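Local coordinates for hypothetical protein (ST2072) (Sulfolobus tokodaii, PDB 1VE0) that is of unknown function but binds zinc and belongs to the uncharacterised UPF0047 (YjbQ) family, at residues K2-V10 and I21-I32; I32-H43 and R125-E134. All coordinates share one frame; numbering follows the deposited sequence.

Contact 1 and contact 2 lie side by side in one fold, their centres about 6 Å apart. Both reach the same antiparallel sheet, in which 124-133 sits between 2-11 and 35-41. Contact 1 lays helix 22-28 along strand 2-11, an edge strand of the sheet within this chain. Contact 2 pairs strand 35-41 with the last strand, 124-133. Along the chain the two come in series, and I32 belongs to both. After a short turn the chain continues from the helix into strand 35-41. The helix covers the face carrying F8, V39 and V129, where V25 touches both valines. On the opposite face, K130 and M132 meet other subunits of the trimeric assembly. F8 O and V127 N, 2.8 Å apart, probably form a hydrogen bond.

Contact 1. Residues K2-V10 and I21-I32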
loop_
_atom_site.group_PDB
_atom_site.type_symbol
_atom_site.label_atom_id
_atom_site.label_comp_id
_atom_site.label_asym_id
_atom_site.label_seq_id
_atom_site.Cartn_x
_atom_site.Cartn_y
_atom_site.Cartn_z
ATOM N N LYS A 2 -13.428 13.380 14.887
ATOM C CA LYS A 2 -12.232 14.070 15.351
ATOM C C LYS A 2 -11.020 13.807 14.455
ATOM O O LYS A 2 -10.868 12.716 13.914
ATOM C CB LYS A 2 -11.953 13.604 16.775
ATOM C CG LYS A 2 -10.765 14.222 17.454
ATOM C CD LYS A 2 -10.798 13.875 18.939
ATOM C CE LYS A 2 -12.112 14.318 19.564
ATOM N NZ LYS A 2 -12.116 14.171 21.046
ATOM N N ILE A 3 -10.157 14.811 14.308
ATOM C CA ILE A 3 -8.961 14.677 13.472
ATOM C C ILE A 3 -7.708 15.125 14.207
ATOM O O ILE A 3 -7.601 16.282 14.608
ATOM C CB ILE A 3 -9.064 15.531 12.198
ATOM C CG1 ILE A 3 -10.307 15.131 11.406
ATOM C CG2 ILE A 3 -7.792 15.363 11.358
ATOM C CD1 ILE A 3 -10.598 16.033 10.227
ATOM N N ILE A 4 -6.765 14.210 14.387
ATOM C CA ILE A 4 -5.522 14.539 15.056
ATOM C C ILE A 4 -4.406 14.480 14.024
ATOM O O ILE A 4 -4.346 13.553 13.207
ATOM C CB ILE A 4 -5.192 13.543 16.202
ATOM C CG1 ILE A 4 -6.271 13.588 17.284
ATOM C CG2 ILE A 4 -3.846 13.886 16.805
ATOM C CD1 ILE A 4 -6.441 14.935 17.933
ATOM N N SER A 5 -3.534 15.477 14.055
ATOM C CA SER A 5 -2.415 15.537 13.127
ATOM C C SER A 5 -1.173 15.828 13.938
ATOM O O SER A 5 -1.057 16.900 14.537
ATOM C CB SER A 5 -2.623 16.653 12.102
ATOM O OG SER A 5 -3.853 16.496 11.423
ATOM N N LYS A 6 -0.249 14.874 13.976
ATOM C CA LYS A 6 0.979 15.058 14.733
ATOM C C LYS A 6 2.177 14.483 14.005
ATOM O O LYS A 6 2.107 13.377 13.447
ATOM C CB LYS A 6 0.855 14.419 16.120
ATOM C CG LYS A 6 -0.200 15.076 16.991
ATOM C CD LYS A 6 0.142 14.978 18.480
ATOM C CE LYS A 6 -0.145 13.597 19.056
ATOM N NZ LYS A 6 -1.604 13.337 19.300
ATOM N N GLU A 7 3.276 15.235 14.019
ATOM C CA GLU A 7 4.505 14.822 13.355
ATOM C C GLU A 7 5.644 14.620 14.342
ATOM O O GLU A 7 5.678 15.253 15.394
ATOM C CB GLU A 7 4.937 15.882 12.336
ATOM C CG GLU A 7 3.961 16.115 11.189
ATOM C CD GLU A 7 4.489 17.111 10.164
ATOM O OE1 GLU A 7 3.891 17.217 9.071
ATOM O OE2 GLU A 7 5.500 17.790 10.447
ATOM N N PHE A 8 6.563 13.720 14.009
ATOM C CA PHE A 8 7.745 13.489 14.828
ATOM C C PHE A 8 8.868 13.143 13.856
ATOM O O PHE A 8 8.599 12.774 12.712
ATOM C CB PHE A 8 7.517 12.373 15.857
ATOM C CG PHE A 8 7.219 11.019 15.261
ATOM C CD1 PHE A 8 8.253 10.190 14.827
ATOM C CD2 PHE A 8 5.904 10.555 15.176
ATOM C CE1 PHE A 8 7.989 8.914 14.319
ATOM C CE2 PHE A 8 5.622 9.276 14.668
ATOM C CZ PHE A 8 6.668 8.455 14.241
ATOM N N THR A 9 10.120 13.295 14.285
ATOM C CA THR A 9 11.257 13.000 13.413
ATOM C C THR A 9 12.116 11.869 13.959
ATOM O O THR A 9 12.146 11.616 15.158
ATOM C CB THR A 9 12.192 14.227 13.232
ATOM O OG1 THR A 9 12.733 14.602 14.503
ATOM C CG2 THR A 9 11.446 15.409 12.641
ATOM N N VAL A 10 12.799 11.177 13.061
ATOM C CA VAL A 10 13.691 10.106 13.448
ATOM C C VAL A 10 14.921 10.285 12.587
ATOM O O VAL A 10 14.825 10.645 11.413
ATOM C CB VAL A 10 13.089 8.701 13.204
ATOM C CG1 VAL A 10 11.857 8.503 14.078
ATOM C CG2 VAL A 10 12.737 8.530 11.740
ATOM N N ILE A 21 9.279 2.523 14.780
ATOM C CA ILE A 21 8.729 3.788 15.256
ATOM C C ILE A 21 7.405 3.639 15.989
ATOM O O ILE A 21 6.706 4.617 16.221
ATOM C CB ILE A 21 8.540 4.793 14.081
ATOM C CG1 ILE A 21 7.658 4.171 12.984
ATOM C CG2 ILE A 21 9.898 5.161 13.499
ATOM C CD1 ILE A 21 7.277 5.149 11.870
ATOM N N THR A 22 7.071 2.410 16.368
ATOM C CA THR A 22 5.812 2.135 17.055
ATOM C C THR A 22 5.539 3.019 18.276
ATOM O O THR A 22 4.444 3.560 18.424
ATOM C CB THR A 22 5.751 0.674 17.519
ATOM O OG1 THR A 22 6.183 -0.188 16.456
ATOM C CG2 THR A 22 4.326 0.306 17.913
ATOM N N GLU A 23 6.523 3.163 19.155
ATOM C CA GLU A 23 6.321 3.977 20.356
ATOM C C GLU A 23 5.969 5.428 20.033
ATOM O O GLU A 23 5.070 6.012 20.660
ATOM C CB GLU A 23 7.566 3.927 21.255
ATOM C CG GLU A 23 7.997 2.516 21.633
ATOM C CD GLU A 23 6.904 1.741 22.367
ATOM O OE1 GLU A 23 6.974 0.488 22.403
ATOM O OE2 GLU A 23 5.981 2.386 22.919
ATOM N N GLN A 24 6.669 6.015 19.064
ATOM C CA GLN A 24 6.399 7.399 18.684
ATOM C C GLN A 24 5.008 7.517 18.083
ATOM O O GLN A 24 4.325 8.525 18.279
ATOM C CB GLN A 24 7.435 7.917 17.674
ATOM C CG GLN A 24 8.876 7.919 18.185
ATOM C CD GLN A 24 9.641 6.665 17.784
ATOM O OE1 GLN A 24 9.221 5.538 18.070
ATOM N NE2 GLN A 24 10.770 6.857 17.117
ATOM N N VAL A 25 4.578 6.498 17.344
ATOM C CA VAL A 25 3.239 6.559 16.776
ATOM C C VAL A 25 2.179 6.425 17.876
ATOM O O VAL A 25 1.135 7.078 17.806
ATOM C CB VAL A 25 2.995 5.464 15.696
ATOM C CG1 VAL A 25 1.543 5.524 15.231
ATOM C CG2 VAL A 25 3.900 5.701 14.492
ATOM N N SER A 26 2.430 5.596 18.892
ATOM C CA SER A 26 1.434 5.450 19.955
ATOM C C SER A 26 1.230 6.776 20.684
ATOM O O SER A 26 0.130 7.076 21.144
ATOM C CB SER A 26 1.821 4.331 20.944
ATOM O OG SER A 26 3.062 4.585 21.567
ATOM N N GLU A 27 2.279 7.591 20.780
ATOM C CA GLU A 27 2.143 8.894 21.430
ATOM C C GLU A 27 1.374 9.855 20.523
ATOM O O GLU A 27 0.519 10.618 20.983
ATOM C CB GLU A 27 3.524 9.496 21.738
ATOM C CG GLU A 27 4.301 8.732 22.777
ATOM C CD GLU A 27 3.637 8.771 24.140
ATOM O OE1 GLU A 27 3.933 7.887 24.974
ATOM O OE2 GLU A 27 2.824 9.691 24.388
ATOM N N ALA A 28 1.674 9.803 19.225
ATOM C CA ALA A 28 1.037 10.686 18.259
ATOM C C ALA A 28 -0.473 10.504 18.053
ATOM O O ALA A 28 -1.143 11.423 17.574
ATOM C CB ALA A 28 1.768 10.592 16.914
ATOM N N ILE A 29 -1.027 9.347 18.413
ATOM C CA ILE A 29 -2.465 9.144 18.224
ATOM C C ILE A 29 -3.309 9.641 19.396
ATOM O O ILE A 29 -4.536 9.695 19.299
ATOM C CB ILE A 29 -2.814 7.642 17.993
ATOM C CG1 ILE A 29 -2.432 6.810 19.226
ATOM C CG2 ILE A 29 -2.114 7.141 16.739
ATOM C CD1 ILE A 29 -3.063 5.415 19.253
ATOM N N LYS A 30 -2.665 10.007 20.501
ATOM C CA LYS A 30 -3.412 10.466 21.666
ATOM C C LYS A 30 -4.428 11.522 21.277
ATOM O O LYS A 30 -4.108 12.509 20.627
ATOM C CB LYS A 30 -2.463 10.986 22.751
ATOM C CG LYS A 30 -1.630 9.866 23.391
ATOM C CD LYS A 30 -0.968 10.318 24.680
ATOM C CE LYS A 30 0.140 9.368 25.109
ATOM N NZ LYS A 30 -0.322 7.969 25.269
ATOM N N GLY A 31 -5.669 11.287 21.666
ATOM C CA GLY A 31 -6.735 12.209 21.327
ATOM C C GLY A 31 -7.826 11.415 20.637
ATOM O O GLY A 31 -8.999 11.775 20.694
ATOM N N ILE A 32 -7.431 10.328 19.977
ATOM C CA ILE A 32 -8.376 9.457 19.289
ATOM C C ILE A 32 -8.553 8.168 20.100
ATOM O O ILE A 32 -7.576 7.538 20.504
ATOM C CB ILE A 32 -7.869 9.089 17.871
ATOM C CG1 ILE A 32 -7.795 10.349 16.996
ATOM C CG2 ILE A 32 -8.767 8.022 17.257
ATOM C CD1 ILE A 32 -9.140 11.002 16.708
#
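The F8 ring lies flat under Q24, with Q24 CB almost over the ring centre, 3.5 Å from the centroid and 10° off the normal. This is a CH-pi contact. The chi1 of F8, 62°, sets CG between the backbone N and the carbonyl carbon, which carries the ring to the first turn of the helix. At the ring edge, CZ meets V25 CG2 at 3.9 Å and I21 CD1 at 4.1 Å. A serine at F8 would probably open a gap between strand and helix and leave I21, Q24 CB and V25 without their aromatic partner. K6 comes next along the contact. Its CB lies 4.0 Å from A28 CB, and the small alanine lets the backbones come close here. The bent K6 chain turns its NZ toward A28 O, but that bond is weak and the position of the oxygen doubtful. Further on, I4 CG1 packs against I32 CG1 at 3.6 Å; the two side chains lie alongside each other and point opposite ways. K2 CG touches I32 CD1 at 3.7 Å. The helix runs at 151° to the strand, nearly antiparallel, in a two-layer alpha-beta arrangement, a helix packed on one face of an antiparallel sheet.

Contact 2. Residues I32-H43 and R125-E134; sequences INNGIAHVIVKH and RTVLVKSMGE. With SO4 (sulfate ion), chain B.
The H43 ring accepts a hydrogen bond from the backbone of the partner strand: T126 N donates to H43 NE2 at 2.9 Å, in the ring plane and at 169°. On the other ring nitrogen, ND1 donates to O1 of a sulfate ion at 3.1 Å. R125 bends at chi2 (-58°), which brings its CD over a face of the H43 ring, a CH-pi contact, and its NH2 to sulfate O2 at 2.9 Å. T44, T45 and R123 also bind the sulfate, which is probably from the crystallisation liquor. R125 NH1 bonds T45 and NE forms a salt bridge with E118; the R125 side chain lies about 7 Å from that of the zinc ligand N83. Next to H43 the strands part, and a water bridges K42 N and T126 O. Beyond it they form a regular antiparallel pair. I36-M132, H38-K130 and I40-L128 are hydrogen-bonded pairs, each with two backbone bonds. G35 and G133 face each other as a non-hydrogen-bonded pair, CA to CA 4.0 Å; a CB on either would clash with the other strand. A classic beta bulge follows, with N33 and N34 both facing E134. The terminal E134 O accepts from N33 N at 2.7 Å and from N34 N at 3.2 Å. On one face V39 CG1 meets V127 CG1 at 3.8 Å. On the other, K130 NZ bonds I101 O of a second subunit.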
loop_
_atom_site.group_PDB
_atom_site.type_symbol
_atom_site.label_atom_id
_atom_site.label_comp_id
_atom_site.label_asym_id
_atom_site.label_seq_id
_atom_site.Cartn_x
_atom_site.Cartn_y
_atom_site.Cartn_z
ATOM N N ILE A 32 -7.431 10.328 19.977
ATOM C CA ILE A 32 -8.376 9.457 19.289
ATOM C C ILE A 32 -8.553 8.168 20.100
ATOM O O ILE A 32 -7.576 7.538 20.504
ATOM C CB ILE A 32 -7.869 9.089 17.871
ATOM C CG1 ILE A 32 -7.795 10.349 16.996
ATOM C CG2 ILE A 32 -8.767 8.022 17.257
ATOM C CD1 ILE A 32 -9.140 11.002 16.708
ATOM N N ASN A 33 -9.805 7.790 20.334
ATOM C CA ASN A 33 -10.133 6.592 21.095
ATOM C C ASN A 33 -10.420 5.370 20.220
ATOM O O ASN A 33 -9.995 4.257 20.531
ATOM C CB ASN A 33 -11.343 6.880 22.003
ATOM C CG ASN A 33 -12.003 5.613 22.519
ATOM O OD1 ASN A 33 -12.839 5.008 21.838
ATOM N ND2 ASN A 33 -11.619 5.196 23.722
ATOM N N ASN A 34 -11.146 5.581 19.128
ATOM C CA ASN A 34 -11.500 4.499 18.216
ATOM C C ASN A 34 -11.433 5.079 16.813
ATOM O O ASN A 34 -12.071 6.092 16.524
ATOM C CB ASN A 34 -12.924 4.015 18.515
ATOM C CG ASN A 34 -13.401 2.917 17.564
ATOM O OD1 ASN A 34 -14.606 2.704 17.414
ATOM N ND2 ASN A 34 -12.469 2.207 16.939
ATOM N N GLY A 35 -10.660 4.447 15.937
ATOM C CA GLY A 35 -10.566 4.975 14.589
ATOM C C GLY A 35 -9.410 4.442 13.783
ATOM O O GLY A 35 -9.031 3.280 13.927
ATOM N N ILE A 36 -8.835 5.303 12.945
ATOM C CA ILE A 36 -7.736 4.901 12.075
ATOM C C ILE A 36 -6.571 5.886 12.132
ATOM O O ILE A 36 -6.764 7.096 12.130
ATOM C CB ILE A 36 -8.220 4.802 10.596
ATOM C CG1 ILE A 36 -9.211 3.642 10.439
ATOM C CG2 ILE A 36 -7.034 4.616 9.659
ATOM C CD1 ILE A 36 -8.595 2.276 10.701
ATOM N N ALA A 37 -5.368 5.340 12.212
ATOM C CA ALA A 37 -4.156 6.134 12.218
ATOM C C ALA A 37 -3.508 5.929 10.859
ATOM O O ALA A 37 -3.278 4.790 10.438
ATOM C CB ALA A 37 -3.211 5.650 13.315
ATOM N N HIS A 38 -3.255 7.021 10.155
ATOM C CA HIS A 38 -2.573 6.936 8.872
ATOM C C HIS A 38 -1.147 7.373 9.170
ATOM O O HIS A 38 -0.922 8.526 9.520
ATOM C CB HIS A 38 -3.197 7.897 7.865
ATOM C CG HIS A 38 -4.593 7.534 7.475
ATOM N ND1 HIS A 38 -4.872 6.656 6.452
ATOM C CD2 HIS A 38 -5.789 7.907 7.991
ATOM C CE1 HIS A 38 -6.181 6.501 6.353
ATOM N NE2 HIS A 38 -6.760 7.251 7.274
ATOM N N VAL A 39 -0.199 6.449 9.057
ATOM C CA VAL A 39 1.212 6.747 9.317
ATOM C C VAL A 39 1.775 7.084 7.947
ATOM O O VAL A 39 1.889 6.214 7.069
ATOM C CB VAL A 39 1.926 5.532 9.920
ATOM C CG1 VAL A 39 3.396 5.852 10.201
ATOM C CG2 VAL A 39 1.216 5.132 11.218
ATOM N N ILE A 40 2.114 8.357 7.780
ATOM C CA ILE A 40 2.562 8.890 6.496
ATOM C C ILE A 40 3.901 9.606 6.485
ATOM O O ILE A 40 4.231 10.315 7.428
ATOM C CB ILE A 40 1.501 9.923 5.994
ATOM C CG1 ILE A 40 0.149 9.237 5.826
ATOM C CG2 ILE A 40 1.959 10.612 4.694
ATOM C CD1 ILE A 40 -1.015 10.184 6.025
ATOM N N VAL A 41 4.689 9.416 5.432
ATOM C CA VAL A 41 5.909 10.213 5.327
ATOM C C VAL A 41 5.692 11.042 4.074
ATOM O O VAL A 41 5.148 10.549 3.084
ATOM C CB VAL A 41 7.213 9.388 5.180
ATOM C CG1 VAL A 41 7.550 8.725 6.512
ATOM C CG2 VAL A 41 7.091 8.362 4.028
ATOM N N LYS A 42 6.073 12.310 4.120
ATOM C CA LYS A 42 5.921 13.159 2.952
ATOM C C LYS A 42 7.220 13.106 2.168
ATOM O O LYS A 42 7.551 14.033 1.428
ATOM C CB LYS A 42 5.613 14.600 3.363
ATOM C CG LYS A 42 4.347 14.766 4.184
ATOM C CD LYS A 42 4.153 16.236 4.540
ATOM C CE LYS A 42 3.105 16.435 5.602
ATOM N NZ LYS A 42 2.977 17.890 5.943
ATOM N N HIS A 43 7.946 12.004 2.336
ATOM C CA HIS A 43 9.221 11.778 1.656
ATOM C C HIS A 43 9.011 10.852 0.462
ATOM O O HIS A 43 8.018 10.127 0.411
ATOM C CB HIS A 43 10.210 11.126 2.617
ATOM C CG HIS A 43 10.552 11.976 3.794
ATOM N ND1 HIS A 43 11.156 13.208 3.668
ATOM C CD2 HIS A 43 10.404 11.762 5.125
ATOM C CE1 HIS A 43 11.368 13.718 4.870
ATOM N NE2 HIS A 43 10.920 12.861 5.772
ATOM N N ARG A 125 14.259 12.117 9.119
ATOM C CA ARG A 125 13.007 11.873 8.435
ATOM C C ARG A 125 11.843 12.297 9.295
ATOM O O ARG A 125 11.850 12.116 10.517
ATOM C CB ARG A 125 12.868 10.389 8.085
ATOM C CG ARG A 125 13.948 9.881 7.146
ATOM C CD ARG A 125 13.945 10.677 5.835
ATOM N NE ARG A 125 14.645 9.959 4.773
ATOM C CZ ARG A 125 14.483 10.215 3.478
ATOM N NH1 ARG A 125 15.149 9.516 2.570
ATOM N NH2 ARG A 125 13.649 11.176 3.093
ATOM N N THR A 126 10.830 12.855 8.655
ATOM C CA THR A 126 9.654 13.286 9.387
ATOM C C THR A 126 8.501 12.326 9.132
ATOM O O THR A 126 8.250 11.940 7.990
ATOM C CB THR A 126 9.225 14.686 8.947
ATOM O OG1 THR A 126 10.283 15.609 9.225
ATOM C CG2 THR A 126 7.961 15.116 9.690
ATOM N N VAL A 127 7.812 11.939 10.197
ATOM C CA VAL A 127 6.661 11.056 10.070
ATOM C C VAL A 127 5.399 11.790 10.499
ATOM O O VAL A 127 5.354 12.389 11.574
ATOM C CB VAL A 127 6.800 9.789 10.952
ATOM C CG1 VAL A 127 5.531 8.928 10.835
ATOM C CG2 VAL A 127 8.014 8.985 10.522
ATOM N N LEU A 128 4.385 11.782 9.648
ATOM C CA LEU A 128 3.114 12.402 10.011
ATOM C C LEU A 128 2.112 11.307 10.397
ATOM O O LEU A 128 1.935 10.324 9.659
ATOM C CB LEU A 128 2.545 13.205 8.833
ATOM C CG LEU A 128 1.052 13.544 8.893
ATOM C CD1 LEU A 128 0.758 14.540 10.024
ATOM C CD2 LEU A 128 0.621 14.116 7.547
ATOM N N VAL A 129 1.486 11.454 11.560
ATOM C CA VAL A 129 0.466 10.509 11.987
ATOM C C VAL A 129 -0.833 11.310 11.993
ATOM O O VAL A 129 -1.039 12.214 12.815
ATOM C CB VAL A 129 0.729 9.931 13.393
ATOM C CG1 VAL A 129 -0.370 8.912 13.734
ATOM C CG2 VAL A 129 2.113 9.255 13.439
ATOM N N LYS A 130 -1.694 10.991 11.044
ATOM C CA LYS A 130 -2.964 11.673 10.891
ATOM C C LYS A 130 -4.023 10.669 11.297
ATOM O O LYS A 130 -4.265 9.691 10.582
ATOM C CB LYS A 130 -3.141 12.079 9.425
ATOM C CG LYS A 130 -4.351 12.936 9.141
ATOM C CD LYS A 130 -3.930 14.291 8.644
ATOM C CE LYS A 130 -5.117 15.114 8.212
ATOM N NZ LYS A 130 -4.721 16.529 8.056
ATOM N N SER A 131 -4.646 10.901 12.448
ATOM C CA SER A 131 -5.662 9.988 12.948
ATOM C C SER A 131 -7.063 10.562 12.878
ATOM O O SER A 131 -7.276 11.763 13.078
ATOM C CB SER A 131 -5.344 9.595 14.392
ATOM O OG SER A 131 -4.018 9.129 14.495
HETATM N N MSE A 132 -8.018 9.689 12.599
HETATM C CA MSE A 132 -9.414 10.081 12.505
HETATM C C MSE A 132 -10.284 9.041 13.195
HETATM O O MSE A 132 -10.009 7.845 13.136
HETATM C CB MSE A 132 -9.841 10.237 11.032
HETATM C CG MSE A 132 -9.265 11.477 10.344
HETATM SE SE MSE A 132 -9.945 11.817 8.530
HETATM C CE MSE A 132 -11.685 11.001 8.704
ATOM N N GLY A 133 -11.334 9.510 13.860
ATOM C CA GLY A 133 -12.237 8.604 14.548
ATOM C C GLY A 133 -12.921 9.376 15.647
ATOM O O GLY A 133 -13.101 10.588 15.522
ATOM N N GLU A 134 -13.286 8.702 16.731
ATOM C CA GLU A 134 -13.949 9.389 17.832
ATOM C C GLU A 134 -13.050 9.395 19.059
ATOM O O GLU A 134 -12.103 8.590 19.084
ATOM C CB GLU A 134 -15.266 8.691 18.161
ATOM C CG GLU A 134 -15.070 7.367 18.853
ATOM C CD GLU A 134 -16.364 6.617 19.059
ATOM O OE1 GLU A 134 -16.377 5.716 19.930
ATOM O OE2 GLU A 134 -17.353 6.923 18.351
ATOM O OXT GLU A 134 -13.301 10.199 19.981
HETATM S S SO4 B . 12.622 13.075 -0.069
HETATM O O1 SO4 B . 12.456 14.050 1.031
HETATM O O2 SO4 B . 12.542 11.712 0.462
HETATM O O3 SO4 B . 13.945 13.281 -0.682
HETATM O O4 SO4 B . 11.552 13.265 -1.070
HETATM O O HOH W 1 7.128 13.528 6.277
#